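Local coordinates for protein DR2417 (Deinococcus radiodurans, PDB 4XWW) that binds RNA and, as a metal-dependent nuclease of the metallo-beta-lactamase superfamily, probably degrades it from the 5' end, possibly with endonuclease activity as well, at residues T219-I225 / R375-S379; R239-F245 / L307-S313; E230-C236 / L258-R264. All coordinates share one frame; numbering follows the deposited sequence.

In the fold
All three contacts lie in or beside the beta-CASP part of the enzyme, on the same side of the chain's centre. Contact 2 is its buried core, two neighbouring strands of a parallel five-stranded sheet joined by backbone hydrogen bonds and apolar faces. Contacts 1 and 3 share helix 222-234. Contact 1, mostly buried with an exposed side at Arg375, sets its start against the loop that reaches the RNA; contact 3, only partly buried, sets its end against helix 249-261, where charged and amide groups are added over an apolar pair. The contacts touch one another: Phe245 meets His377, Val376 meets Ile232, and Ile233 meets Leu307. Contacts 1 and 2 reach RNA; contact 3 does not.

Contact 1: residues T219-I225 / R375-S379; sequences TPSEAEI and RVHAS. With nucleotides of chain C.
The methyl group of Ala378 is wedged between Pro220 and Ile225, where the start of helix 222-234 meets the loop 375-379, at the junction of the metallo-beta-lactamase and beta-CASP parts of RNase J. Residues His377 to Ser379 of this loop are predicted to bind substrate. The packing here is close: Ala378 CB lies 3.2 Å from Pro220 O and 3.6 Å from Ile225 CG1, so a small side chain suits the place. Ile225 has CG1 anti to its carbonyl carbon (chi1 -55°). That sends one branch to Ala378 while CG2 lies against the carbonyl of Val376, so a branched apolar residue fills both positions.

The outer side is looser. Arg375, at the solvent-exposed side, bends at chi3 and brings its NE to 3.3 Å from Glu224 OE2 in a salt bridge. The carboxylate and guanidinium planes are turned 55° apart, so the two groups meet askew and not as a flat pair, and the arginine's CG touches Ile225 CD1.

Away from the loop, Ser221 caps the helix: its OG accepts from Ala223 N at 3.1 Å and also bonds Asp179. Glu222 is buried; its OE1 pairs with Arg251, which also reaches His377 ND1, so one arginine positions both. Water 1 links the loop to the same glutamate, lying 2.6 Å from Glu222 OE2 and 2.9 Å from Ser379 O.

His377 leaves the backbone away from the helix, CG anti to the backbone N (chi1 180°). Its imidazole edge faces the RNA backbone, and NE2 is hydrogen-bonded in the ring plane to O3' of U1 of chain C at 2.8 Å.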
loop_
_atom_site.group_PDB
_atom_site.type_symbol
_atom_site.label_atom_id
_atom_site.label_comp_id
_atom_site.label_asym_id
_atom_site.label_seq_id
_atom_site.Cartn_x
_atom_site.Cartn_y
_atom_site.Cartn_z
ATOM N N THR A 219 8.198 -22.885 -4.583
ATOM C CA THR A 219 7.088 -22.177 -5.226
ATOM C C THR A 219 6.193 -23.213 -5.900
ATOM O O THR A 219 6.694 -24.179 -6.468
ATOM C CB THR A 219 7.605 -21.138 -6.252
ATOM O OG1 THR A 219 8.398 -20.158 -5.573
ATOM C CG2 THR A 219 6.457 -20.434 -6.982
ATOM N N PRO A 220 4.861 -23.043 -5.818
ATOM C CA PRO A 220 3.997 -24.047 -6.455
ATOM C C PRO A 220 4.138 -24.092 -7.962
ATOM O O PRO A 220 4.512 -23.090 -8.566
ATOM C CB PRO A 220 2.572 -23.587 -6.074
ATOM C CG PRO A 220 2.761 -22.712 -4.886
ATOM C CD PRO A 220 4.084 -22.052 -5.041
ATOM N N SER A 221 3.844 -25.251 -8.541
ATOM C CA SER A 221 3.900 -25.483 -9.984
ATOM C C SER A 221 2.695 -24.918 -10.734
ATOM O O SER A 221 1.562 -24.971 -10.218
ATOM C CB SER A 221 3.982 -26.985 -10.246
ATOM O OG SER A 221 3.936 -27.267 -11.621
ATOM N N GLU A 222 2.908 -24.441 -11.963
ATOM C CA GLU A 222 1.771 -24.037 -12.791
ATOM C C GLU A 222 0.825 -25.209 -13.072
ATOM O O GLU A 222 -0.373 -25.002 -13.297
ATOM C CB GLU A 222 2.216 -23.402 -14.097
ATOM C CG GLU A 222 2.790 -22.004 -13.931
ATOM C CD GLU A 222 1.775 -20.967 -13.453
ATOM O OE1 GLU A 222 0.578 -21.076 -13.804
ATOM O OE2 GLU A 222 2.184 -20.027 -12.739
ATOM N N ALA A 223 1.326 -26.440 -13.015
ATOM C CA ALA A 223 0.434 -27.560 -13.274
ATOM C C ALA A 223 -0.577 -27.705 -12.128
ATOM O O ALA A 223 -1.733 -28.041 -12.361
ATOM C CB ALA A 223 1.225 -28.860 -13.496
ATOM N N GLU A 224 -0.145 -27.421 -10.902
ATOM C CA GLU A 224 -1.046 -27.479 -9.759
ATOM C C GLU A 224 -2.072 -26.353 -9.823
ATOM O O GLU A 224 -3.252 -26.565 -9.560
ATOM C CB GLU A 224 -0.278 -27.388 -8.437
ATOM C CG GLU A 224 -1.195 -27.591 -7.242
ATOM C CD GLU A 224 -0.674 -26.974 -5.963
ATOM O OE1 GLU A 224 0.558 -26.835 -5.821
ATOM O OE2 GLU A 224 -1.508 -26.636 -5.099
ATOM N N ILE A 225 -1.616 -25.149 -10.160
ATOM C CA ILE A 225 -2.542 -24.022 -10.306
ATOM C C ILE A 225 -3.582 -24.329 -11.395
ATOM O O ILE A 225 -4.751 -24.033 -11.220
ATOM C CB ILE A 225 -1.802 -22.707 -10.658
ATOM C CG1 ILE A 225 -0.716 -22.397 -9.620
ATOM C CG2 ILE A 225 -2.803 -21.540 -10.815
ATOM C CD1 ILE A 225 -1.186 -22.415 -8.161
ATOM N N ARG A 375 -6.021 -21.498 -4.102
ATOM C CA ARG A 375 -4.646 -21.449 -4.604
ATOM C C ARG A 375 -4.684 -21.343 -6.110
ATOM O O ARG A 375 -4.579 -22.347 -6.818
ATOM C CB ARG A 375 -3.833 -22.670 -4.182
ATOM C CG ARG A 375 -2.337 -22.452 -4.472
ATOM C CD ARG A 375 -1.460 -23.676 -4.239
ATOM N NE ARG A 375 -1.568 -24.184 -2.876
ATOM C CZ ARG A 375 -0.851 -23.739 -1.849
ATOM N NH1 ARG A 375 -1.026 -24.266 -0.644
ATOM N NH2 ARG A 375 0.036 -22.769 -2.023
ATOM N N VAL A 376 -4.862 -20.120 -6.591
ATOM C CA VAL A 376 -5.062 -19.891 -8.006
ATOM C C VAL A 376 -3.937 -19.032 -8.605
ATOM O O VAL A 376 -4.069 -18.491 -9.694
ATOM C CB VAL A 376 -6.434 -19.245 -8.288
ATOM C CG1 VAL A 376 -7.544 -20.244 -7.972
ATOM C CG2 VAL A 376 -6.626 -17.967 -7.476
ATOM N N HIS A 377 -2.830 -18.926 -7.883
ATOM C CA HIS A 377 -1.645 -18.255 -8.419
ATOM C C HIS A 377 -0.366 -18.884 -7.909
ATOM O O HIS A 377 -0.276 -19.241 -6.729
ATOM C CB HIS A 377 -1.659 -16.774 -8.039
ATOM C CG HIS A 377 -0.475 -16.014 -8.543
ATOM N ND1 HIS A 377 -0.271 -15.741 -9.881
ATOM C CD2 HIS A 377 0.565 -15.454 -7.887
ATOM C CE1 HIS A 377 0.851 -15.061 -10.026
ATOM N NE2 HIS A 377 1.374 -14.865 -8.827
ATOM N N ALA A 378 0.623 -18.998 -8.798
ATOM C CA ALA A 378 1.986 -19.363 -8.435
ATOM C C ALA A 378 2.928 -18.273 -8.888
ATOM O O ALA A 378 2.872 -17.836 -10.031
ATOM C CB ALA A 378 2.382 -20.702 -9.071
ATOM N N SER A 379 3.816 -17.856 -7.997
ATOM C CA SER A 379 4.860 -16.884 -8.318
ATOM C C SER A 379 5.745 -17.344 -9.483
ATOM O O SER A 379 5.963 -18.542 -9.677
ATOM C CB SER A 379 5.732 -16.636 -7.072
ATOM O OG SER A 379 6.838 -15.786 -7.361
ATOM P P U C 2 4.995 -13.100 -8.589
ATOM O OP1 U C 2 5.007 -13.507 -10.011
ATOM O OP2 U C 2 5.876 -13.791 -7.620
ATOM O "O5'" U C 2 5.330 -11.547 -8.467
ATOM C "C5'" U C 2 4.694 -10.573 -9.309
ATOM C "C4'" U C 2 5.667 -9.473 -9.667
ATOM O "O4'" U C 2 5.896 -8.617 -8.512
ATOM C "C3'" U C 2 7.048 -9.931 -10.131
ATOM O "O3'" U C 2 7.463 -9.105 -11.208
ATOM C "C2'" U C 2 7.933 -9.640 -8.924
ATOM O "O2'" U C 2 9.284 -9.422 -9.270
ATOM C "C1'" U C 2 7.278 -8.370 -8.390
ATOM N N1 U C 2 7.583 -8.076 -6.984
ATOM C C2 U C 2 7.852 -6.763 -6.648
ATOM O O2 U C 2 7.838 -5.856 -7.461
ATOM N N3 U C 2 8.137 -6.556 -5.322
ATOM C C4 U C 2 8.183 -7.500 -4.320
ATOM O O4 U C 2 8.455 -7.150 -3.170
ATOM C C5 U C 2 7.899 -8.835 -4.748
ATOM C C6 U C 2 7.615 -9.071 -6.035
ATOM O "O3'" U C 1 3.487 -13.202 -8.048
HETATM O O HOH W 1 4.624 -19.714 -11.964
#

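Contact 2: residues R239-F245 / L307-S313; sequences RVFLTTF and LFVCTGS. With nucleotides of chain C.
Phe308 O is gripped twice by the neighbouring strand: the N-H of Leu242 bonds it at 2.7 Å, nearly along the C=O axis, and the CA-H of Phe241 adds a weaker contact. Val240 O accepts from Phe308 N and Leu242 O from Cys310 N, each at 2.8 Å, so strands 240-243 and 307-310 run side by side with all three main-chain bonds short.

On one face of this pair the rings of Phe241 and Phe308 form an offset, near-parallel pair with slight overlap, Phe308 CD1 sitting over one face of Phe241 near its rim. The planes differ by only 6°, and the centroids are 4.5 Å apart. Each ring has CG anti to its carbonyl carbon, which keeps the two in step. The edge of Phe241 meets the guanidinium face of Arg239, whose charge pairs with Asp338.

The strands are adjacent members of the parallel beta-CASP sheet, between strands 265-269 and 339-342. On the other face Val240, Leu242 and Leu307 give apolar surface; the two leucines meet Ile255 of helix 249-261.

At the C-terminal ends of the strands the chemistry turns polar. Thr243 OG1 donates to Cys310 O from above the carbonyl plane. Gly312 takes a positive phi of 116°, a conformation suited to glycine, and its N donates to water 2 (3.1 Å), which also lies 2.7 Å from Thr244 O. Phe245 packs on an RNA sugar beside Ser313 OG, and Thr311 OG1 donates to the U6 phosphate of chain C at OP1 (2.6 Å).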
loop_
_atom_site.group_PDB
_atom_site.type_symbol
_atom_site.label_atom_id
_atom_site.label_comp_id
_atom_site.label_asym_id
_atom_site.label_seq_id
_atom_site.Cartn_x
_atom_site.Cartn_y
_atom_site.Cartn_z
ATOM N N ARG A 239 -21.348 -17.420 -15.698
ATOM C CA ARG A 239 -20.194 -16.868 -16.403
ATOM C C ARG A 239 -18.950 -16.845 -15.502
ATOM O O ARG A 239 -19.052 -16.700 -14.281
ATOM C CB ARG A 239 -20.498 -15.449 -16.902
ATOM C CG ARG A 239 -21.616 -15.347 -17.896
ATOM C CD ARG A 239 -21.646 -13.962 -18.541
ATOM N NE ARG A 239 -21.863 -12.930 -17.528
ATOM C CZ ARG A 239 -22.111 -11.651 -17.792
ATOM N NH1 ARG A 239 -22.194 -11.234 -19.045
ATOM N NH2 ARG A 239 -22.283 -10.789 -16.799
ATOM N N VAL A 240 -17.777 -16.974 -16.105
ATOM C CA VAL A 240 -16.511 -16.851 -15.384
ATOM C C VAL A 240 -15.694 -15.736 -16.020
ATOM O O VAL A 240 -15.517 -15.696 -17.249
ATOM C CB VAL A 240 -15.689 -18.169 -15.391
ATOM C CG1 VAL A 240 -14.321 -17.993 -14.711
ATOM C CG2 VAL A 240 -16.475 -19.311 -14.773
ATOM N N PHE A 241 -15.205 -14.840 -15.171
ATOM C CA PHE A 241 -14.221 -13.835 -15.536
ATOM C C PHE A 241 -12.957 -14.136 -14.773
ATOM O O PHE A 241 -12.991 -14.398 -13.568
ATOM C CB PHE A 241 -14.702 -12.416 -15.211
ATOM C CG PHE A 241 -15.998 -12.026 -15.877
ATOM C CD1 PHE A 241 -17.209 -12.544 -15.433
ATOM C CD2 PHE A 241 -16.013 -11.120 -16.924
ATOM C CE1 PHE A 241 -18.410 -12.180 -16.049
ATOM C CE2 PHE A 241 -17.199 -10.740 -17.530
ATOM C CZ PHE A 241 -18.400 -11.278 -17.101
ATOM N N LEU A 242 -11.825 -14.110 -15.463
ATOM C CA LEU A 242 -10.562 -14.368 -14.805
ATOM C C LEU A 242 -9.549 -13.306 -15.229
ATOM O O LEU A 242 -9.515 -12.933 -16.389
ATOM C CB LEU A 242 -10.052 -15.778 -15.157
ATOM C CG LEU A 242 -8.727 -16.210 -14.533
ATOM C CD1 LEU A 242 -8.738 -17.728 -14.320
ATOM C CD2 LEU A 242 -7.525 -15.807 -15.422
ATOM N N THR A 243 -8.749 -12.823 -14.282
ATOM C CA THR A 243 -7.659 -11.895 -14.593
ATOM C C THR A 243 -6.355 -12.452 -14.099
ATOM O O THR A 243 -6.296 -13.164 -13.098
ATOM C CB THR A 243 -7.895 -10.489 -13.974
ATOM O OG1 THR A 243 -6.883 -9.581 -14.425
ATOM C CG2 THR A 243 -7.857 -10.545 -12.438
ATOM N N THR A 244 -5.292 -12.174 -14.858
ATOM C CA THR A 244 -3.950 -12.554 -14.495
ATOM C C THR A 244 -3.063 -11.576 -15.279
ATOM O O THR A 244 -3.592 -10.718 -15.985
ATOM C CB THR A 244 -3.679 -14.030 -14.853
ATOM O OG1 THR A 244 -2.444 -14.463 -14.290
ATOM C CG2 THR A 244 -3.679 -14.216 -16.362
ATOM N N PHE A 245 -1.739 -11.661 -15.156
ATOM C CA PHE A 245 -0.875 -10.829 -16.001
ATOM C C PHE A 245 -1.079 -11.225 -17.460
ATOM O O PHE A 245 -1.129 -12.409 -17.752
ATOM C CB PHE A 245 0.607 -10.996 -15.617
ATOM C CG PHE A 245 0.864 -10.952 -14.136
ATOM C CD1 PHE A 245 0.603 -9.807 -13.409
ATOM C CD2 PHE A 245 1.376 -12.060 -13.474
ATOM C CE1 PHE A 245 0.840 -9.767 -12.044
ATOM C CE2 PHE A 245 1.618 -12.027 -12.108
ATOM C CZ PHE A 245 1.350 -10.881 -11.395
ATOM N N LEU A 307 -16.148 -17.872 -20.803
ATOM C CA LEU A 307 -15.028 -17.477 -19.961
ATOM C C LEU A 307 -14.332 -16.231 -20.532
ATOM O O LEU A 307 -13.938 -16.203 -21.697
ATOM C CB LEU A 307 -14.031 -18.635 -19.815
ATOM C CG LEU A 307 -13.028 -18.461 -18.668
ATOM C CD1 LEU A 307 -12.640 -19.811 -18.097
ATOM C CD2 LEU A 307 -11.789 -17.744 -19.143
ATOM N N PHE A 308 -14.202 -15.201 -19.704
ATOM C CA PHE A 308 -13.497 -13.982 -20.072
ATOM C C PHE A 308 -12.127 -13.979 -19.404
ATOM O O PHE A 308 -12.041 -14.096 -18.183
ATOM C CB PHE A 308 -14.269 -12.732 -19.618
ATOM C CG PHE A 308 -15.567 -12.509 -20.316
ATOM C CD1 PHE A 308 -16.743 -13.063 -19.823
ATOM C CD2 PHE A 308 -15.640 -11.695 -21.432
ATOM C CE1 PHE A 308 -17.956 -12.824 -20.458
ATOM C CE2 PHE A 308 -16.836 -11.461 -22.064
ATOM C CZ PHE A 308 -17.999 -12.028 -21.579
ATOM N N VAL A 309 -11.069 -13.825 -20.193
ATOM C CA VAL A 309 -9.723 -13.641 -19.648
ATOM C C VAL A 309 -9.420 -12.158 -19.817
ATOM O O VAL A 309 -9.423 -11.661 -20.931
ATOM C CB VAL A 309 -8.677 -14.507 -20.373
ATOM C CG1 VAL A 309 -7.308 -14.305 -19.764
ATOM C CG2 VAL A 309 -9.067 -15.964 -20.310
ATOM N N CYS A 310 -9.224 -11.452 -18.693
ATOM C CA CYS A 310 -9.271 -9.977 -18.635
ATOM C C CYS A 310 -7.999 -9.322 -18.070
ATOM O O CYS A 310 -7.371 -9.859 -17.170
ATOM C CB CYS A 310 -10.433 -9.513 -17.755
ATOM S SG CYS A 310 -12.074 -10.223 -18.055
ATOM N N THR A 311 -7.671 -8.125 -18.564
ATOM C CA THR A 311 -6.640 -7.290 -17.975
ATOM C C THR A 311 -7.103 -6.716 -16.641
ATOM O O THR A 311 -8.301 -6.614 -16.396
ATOM C CB THR A 311 -6.301 -6.139 -18.902
ATOM O OG1 THR A 311 -7.505 -5.458 -19.268
ATOM C CG2 THR A 311 -5.615 -6.654 -20.184
ATOM N N GLY A 312 -6.150 -6.309 -15.811
ATOM C CA GLY A 312 -6.478 -5.603 -14.593
ATOM C C GLY A 312 -6.124 -6.281 -13.292
ATOM O O GLY A 312 -6.647 -5.888 -12.259
ATOM N N SER A 313 -5.209 -7.245 -13.330
ATOM C CA SER A 313 -4.933 -8.086 -12.162
ATOM C C SER A 313 -4.349 -7.301 -10.986
ATOM O O SER A 313 -4.420 -7.742 -9.838
ATOM C CB SER A 313 -3.987 -9.226 -12.544
ATOM O OG SER A 313 -2.664 -8.755 -12.688
ATOM P P U C 6 -5.691 -2.751 -20.552
ATOM O OP1 U C 6 -7.108 -3.196 -20.489
ATOM O OP2 U C 6 -4.714 -3.437 -21.445
ATOM O "O5'" U C 6 -5.667 -1.210 -20.971
ATOM C "C5'" U C 6 -6.308 -0.215 -20.190
ATOM C "C4'" U C 6 -5.934 1.168 -20.663
ATOM O "O4'" U C 6 -4.508 1.377 -20.485
ATOM C "C3'" U C 6 -6.163 1.432 -22.142
ATOM O "O3'" U C 6 -7.506 1.761 -22.447
ATOM C "C2'" U C 6 -5.166 2.543 -22.443
ATOM O "O2'" U C 6 -5.647 3.792 -21.969
ATOM C "C1'" U C 6 -3.988 2.122 -21.569
ATOM N N1 U C 6 -3.020 1.279 -22.316
ATOM C C2 U C 6 -2.028 1.928 -23.028
ATOM O O2 U C 6 -1.922 3.142 -23.055
ATOM N N3 U C 6 -1.160 1.103 -23.707
ATOM C C4 U C 6 -1.181 -0.276 -23.752
ATOM O O4 U C 6 -0.328 -0.877 -24.411
ATOM C C5 U C 6 -2.237 -0.875 -22.994
ATOM C C6 U C 6 -3.093 -0.096 -22.325
ATOM P P U C 5 -0.710 -6.186 -17.751
ATOM O OP1 U C 5 -0.800 -6.324 -16.281
ATOM O OP2 U C 5 -1.252 -7.251 -18.619
ATOM O "O5'" U C 5 -1.407 -4.818 -18.165
ATOM C "C5'" U C 5 -2.814 -4.643 -17.944
ATOM C "C4'" U C 5 -3.142 -3.192 -17.694
ATOM O "O4'" U C 5 -1.935 -2.444 -17.386
ATOM C "C3'" U C 5 -3.729 -2.438 -18.873
ATOM O "O3'" U C 5 -5.103 -2.736 -19.074
ATOM C "C2'" U C 5 -3.472 -0.997 -18.460
ATOM O "O2'" U C 5 -4.368 -0.539 -17.472
ATOM C "C1'" U C 5 -2.066 -1.115 -17.872
ATOM N N1 U C 5 -1.022 -0.874 -18.877
ATOM C C2 U C 5 -0.695 0.440 -19.149
ATOM O O2 U C 5 -1.216 1.382 -18.579
ATOM N N3 U C 5 0.273 0.606 -20.105
ATOM C C4 U C 5 0.928 -0.378 -20.812
ATOM O O4 U C 5 1.780 -0.063 -21.644
ATOM C C5 U C 5 0.527 -1.712 -20.483
ATOM C C6 U C 5 -0.417 -1.908 -19.554
HETATM O O HOH W 2 -3.613 -8.054 -16.259
#

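Contact 3: residues E230-C236 / L258-R264; sequences EEIIKGC and LAHRQGR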
loop_
_atom_site.group_PDB
_atom_site.type_symbol
_atom_site.label_atom_id
_atom_site.label_comp_id
_atom_site.label_asym_id
_atom_site.label_seq_id
_atom_site.Cartn_x
_atom_site.Cartn_y
_atom_site.Cartn_z
ATOM N N GLU A 230 -9.146 -25.579 -12.850
ATOM C CA GLU A 230 -10.141 -26.408 -13.519
ATOM C C GLU A 230 -11.204 -26.893 -12.533
ATOM O O GLU A 230 -12.393 -26.925 -12.863
ATOM C CB GLU A 230 -9.484 -27.601 -14.233
ATOM C CG GLU A 230 -10.499 -28.422 -15.048
ATOM C CD GLU A 230 -9.851 -29.292 -16.113
ATOM O OE1 GLU A 230 -8.662 -29.626 -15.963
ATOM O OE2 GLU A 230 -10.534 -29.613 -17.107
ATOM N N GLU A 231 -10.789 -27.225 -11.309
ATOM C CA GLU A 231 -11.732 -27.695 -10.304
ATOM C C GLU A 231 -12.737 -26.594 -9.951
ATOM O O GLU A 231 -13.938 -26.843 -9.886
ATOM C CB GLU A 231 -10.989 -28.177 -9.047
ATOM C CG GLU A 231 -11.892 -28.785 -7.960
ATOM C CD GLU A 231 -11.102 -29.334 -6.774
ATOM O OE1 GLU A 231 -10.226 -28.611 -6.255
ATOM O OE2 GLU A 231 -11.347 -30.494 -6.370
ATOM N N ILE A 232 -12.246 -25.374 -9.744
ATOM C CA ILE A 232 -13.113 -24.240 -9.471
ATOM C C ILE A 232 -14.066 -23.951 -10.638
ATOM O O ILE A 232 -15.278 -23.842 -10.452
ATOM C CB ILE A 232 -12.263 -22.999 -9.142
ATOM C CG1 ILE A 232 -11.535 -23.224 -7.813
ATOM C CG2 ILE A 232 -13.140 -21.736 -9.096
ATOM C CD1 ILE A 232 -10.365 -22.298 -7.587
ATOM N N ILE A 233 -13.520 -23.854 -11.843
ATOM C CA ILE A 233 -14.307 -23.439 -12.999
ATOM C C ILE A 233 -15.359 -24.491 -13.346
ATOM O O ILE A 233 -16.503 -24.144 -13.668
ATOM C CB ILE A 233 -13.361 -23.103 -14.179
ATOM C CG1 ILE A 233 -12.619 -21.804 -13.807
ATOM C CG2 ILE A 233 -14.125 -22.983 -15.509
ATOM C CD1 ILE A 233 -11.464 -21.429 -14.707
ATOM N N LYS A 234 -15.001 -25.767 -13.226
ATOM C CA LYS A 234 -15.955 -26.854 -13.467
ATOM C C LYS A 234 -17.188 -26.694 -12.586
ATOM O O LYS A 234 -18.309 -27.027 -12.989
ATOM C CB LYS A 234 -15.292 -28.204 -13.209
ATOM C CG LYS A 234 -16.202 -29.396 -13.403
ATOM C CD LYS A 234 -15.410 -30.678 -13.238
ATOM C CE LYS A 234 -16.300 -31.896 -13.409
ATOM N NZ LYS A 234 -15.528 -33.152 -13.192
ATOM N N GLY A 235 -16.979 -26.146 -11.396
ATOM C CA GLY A 235 -18.056 -25.933 -10.446
ATOM C C GLY A 235 -18.828 -24.627 -10.577
ATOM O O GLY A 235 -19.833 -24.427 -9.865
ATOM N N CYS A 236 -18.389 -23.732 -11.461
ATOM C CA CYS A 236 -19.072 -22.438 -11.627
ATOM C C CYS A 236 -20.351 -22.561 -12.431
ATOM O O CYS A 236 -20.347 -23.089 -13.537
ATOM C CB CYS A 236 -18.149 -21.415 -12.278
ATOM S SG CYS A 236 -16.804 -20.934 -11.178
ATOM N N LEU A 258 -8.263 -25.887 -20.263
ATOM C CA LEU A 258 -9.311 -26.330 -19.340
ATOM C C LEU A 258 -10.671 -25.783 -19.744
ATOM O O LEU A 258 -11.683 -26.442 -19.536
ATOM C CB LEU A 258 -8.997 -25.940 -17.892
ATOM C CG LEU A 258 -9.084 -24.478 -17.463
ATOM C CD1 LEU A 258 -10.506 -24.095 -16.990
ATOM C CD2 LEU A 258 -8.046 -24.224 -16.376
ATOM N N ALA A 259 -10.697 -24.591 -20.336
ATOM C CA ALA A 259 -11.956 -24.017 -20.817
ATOM C C ALA A 259 -12.582 -24.917 -21.866
ATOM O O ALA A 259 -13.781 -25.187 -21.840
ATOM C CB ALA A 259 -11.735 -22.618 -21.384
ATOM N N HIS A 260 -11.765 -25.379 -22.798
ATOM C CA HIS A 260 -12.246 -26.297 -23.814
ATOM C C HIS A 260 -12.813 -27.566 -23.175
ATOM O O HIS A 260 -13.903 -28.016 -23.534
ATOM C CB HIS A 260 -11.118 -26.642 -24.784
ATOM C CG HIS A 260 -11.544 -27.535 -25.901
ATOM N ND1 HIS A 260 -12.336 -27.099 -26.940
ATOM C CD2 HIS A 260 -11.305 -28.848 -26.133
ATOM C CE1 HIS A 260 -12.561 -28.103 -27.769
ATOM N NE2 HIS A 260 -11.947 -29.174 -27.301
ATOM N N ARG A 261 -12.082 -28.143 -22.224
ATOM C CA ARG A 261 -12.548 -29.364 -21.568
ATOM C C ARG A 261 -13.855 -29.111 -20.824
ATOM O O ARG A 261 -14.695 -30.000 -20.690
ATOM C CB ARG A 261 -11.488 -29.914 -20.607
ATOM C CG ARG A 261 -10.226 -30.426 -21.312
ATOM C CD ARG A 261 -9.293 -31.167 -20.357
ATOM N NE ARG A 261 -8.755 -30.342 -19.270
ATOM C CZ ARG A 261 -7.612 -29.671 -19.347
ATOM N NH1 ARG A 261 -6.904 -29.695 -20.474
ATOM N NH2 ARG A 261 -7.169 -28.967 -18.312
ATOM N N GLN A 262 -14.039 -27.886 -20.358
ATOM C CA GLN A 262 -15.217 -27.592 -19.559
ATOM C C GLN A 262 -16.359 -26.991 -20.371
ATOM O O GLN A 262 -17.349 -26.542 -19.807
ATOM C CB GLN A 262 -14.857 -26.656 -18.397
ATOM C CG GLN A 262 -13.894 -27.277 -17.389
ATOM C CD GLN A 262 -14.336 -28.650 -16.926
ATOM O OE1 GLN A 262 -15.524 -28.891 -16.710
ATOM N NE2 GLN A 262 -13.377 -29.564 -16.771
ATOM N N GLY A 263 -16.236 -27.000 -21.694
ATOM C CA GLY A 263 -17.332 -26.549 -22.538
ATOM C C GLY A 263 -17.554 -25.045 -22.578
ATOM O O GLY A 263 -18.658 -24.584 -22.902
ATOM N N ARG A 264 -16.506 -24.282 -22.277
ATOM C CA ARG A 264 -16.586 -22.818 -22.307
ATOM C C ARG A 264 -15.747 -22.212 -23.443
ATOM O O ARG A 264 -14.621 -22.640 -23.683
ATOM C CB ARG A 264 -16.131 -22.228 -20.966
ATOM C CG ARG A 264 -17.007 -22.646 -19.804
ATOM C CD ARG A 264 -16.495 -22.069 -18.489
ATOM N NE ARG A 264 -17.386 -22.390 -17.373
ATOM C CZ ARG A 264 -18.332 -21.581 -16.895
ATOM N NH1 ARG A 264 -18.517 -20.377 -17.427
ATOM N NH2 ARG A 264 -19.100 -21.976 -15.872
HETATM O O HOH W 3 -17.595 -24.734 -16.034
#
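Glu230 reaches from helix 222-234 to the end of helix 249-261, two consecutive helices of the beta-CASP part. Its long, extended chain, CG anti to the backbone N (chi1 -175°), carries the carboxylate across. Arg261 grips it side-on with two nitrogens, NE to OE2 and NH2 to OE1, both at 2.9 Å. Gln262 NE2 donates to the same OE2 at 2.9 Å, on its anti side, while Arg261 NE comes from the syn side. OE2 thus accepts two hydrogen bonds, and with OE1 held by NH2 the turn of the whole carboxylate is fixed; the amide plane stands 79° from it. Gln262 OE1 lies against the aliphatic stem of Lys234.

Beneath these polar groups, Ile233 CD1 meets Leu258 CD1 at 3.6 Å, and Ile233 goes on to meet Ile341 of the sheet.

Further out, a Schellman motif ends helix 249-261: Arg264 N bonds Ala259 O and Gly263 N bonds His260 O, with Gly263 taking the positive phi the motif needs. This brings Arg264 between the helix end and the sheet: NH1 bonds Val306 O and Gly238 O at the strand starts, and NE reaches Ile233 O through water 3, 2.7 Å from each.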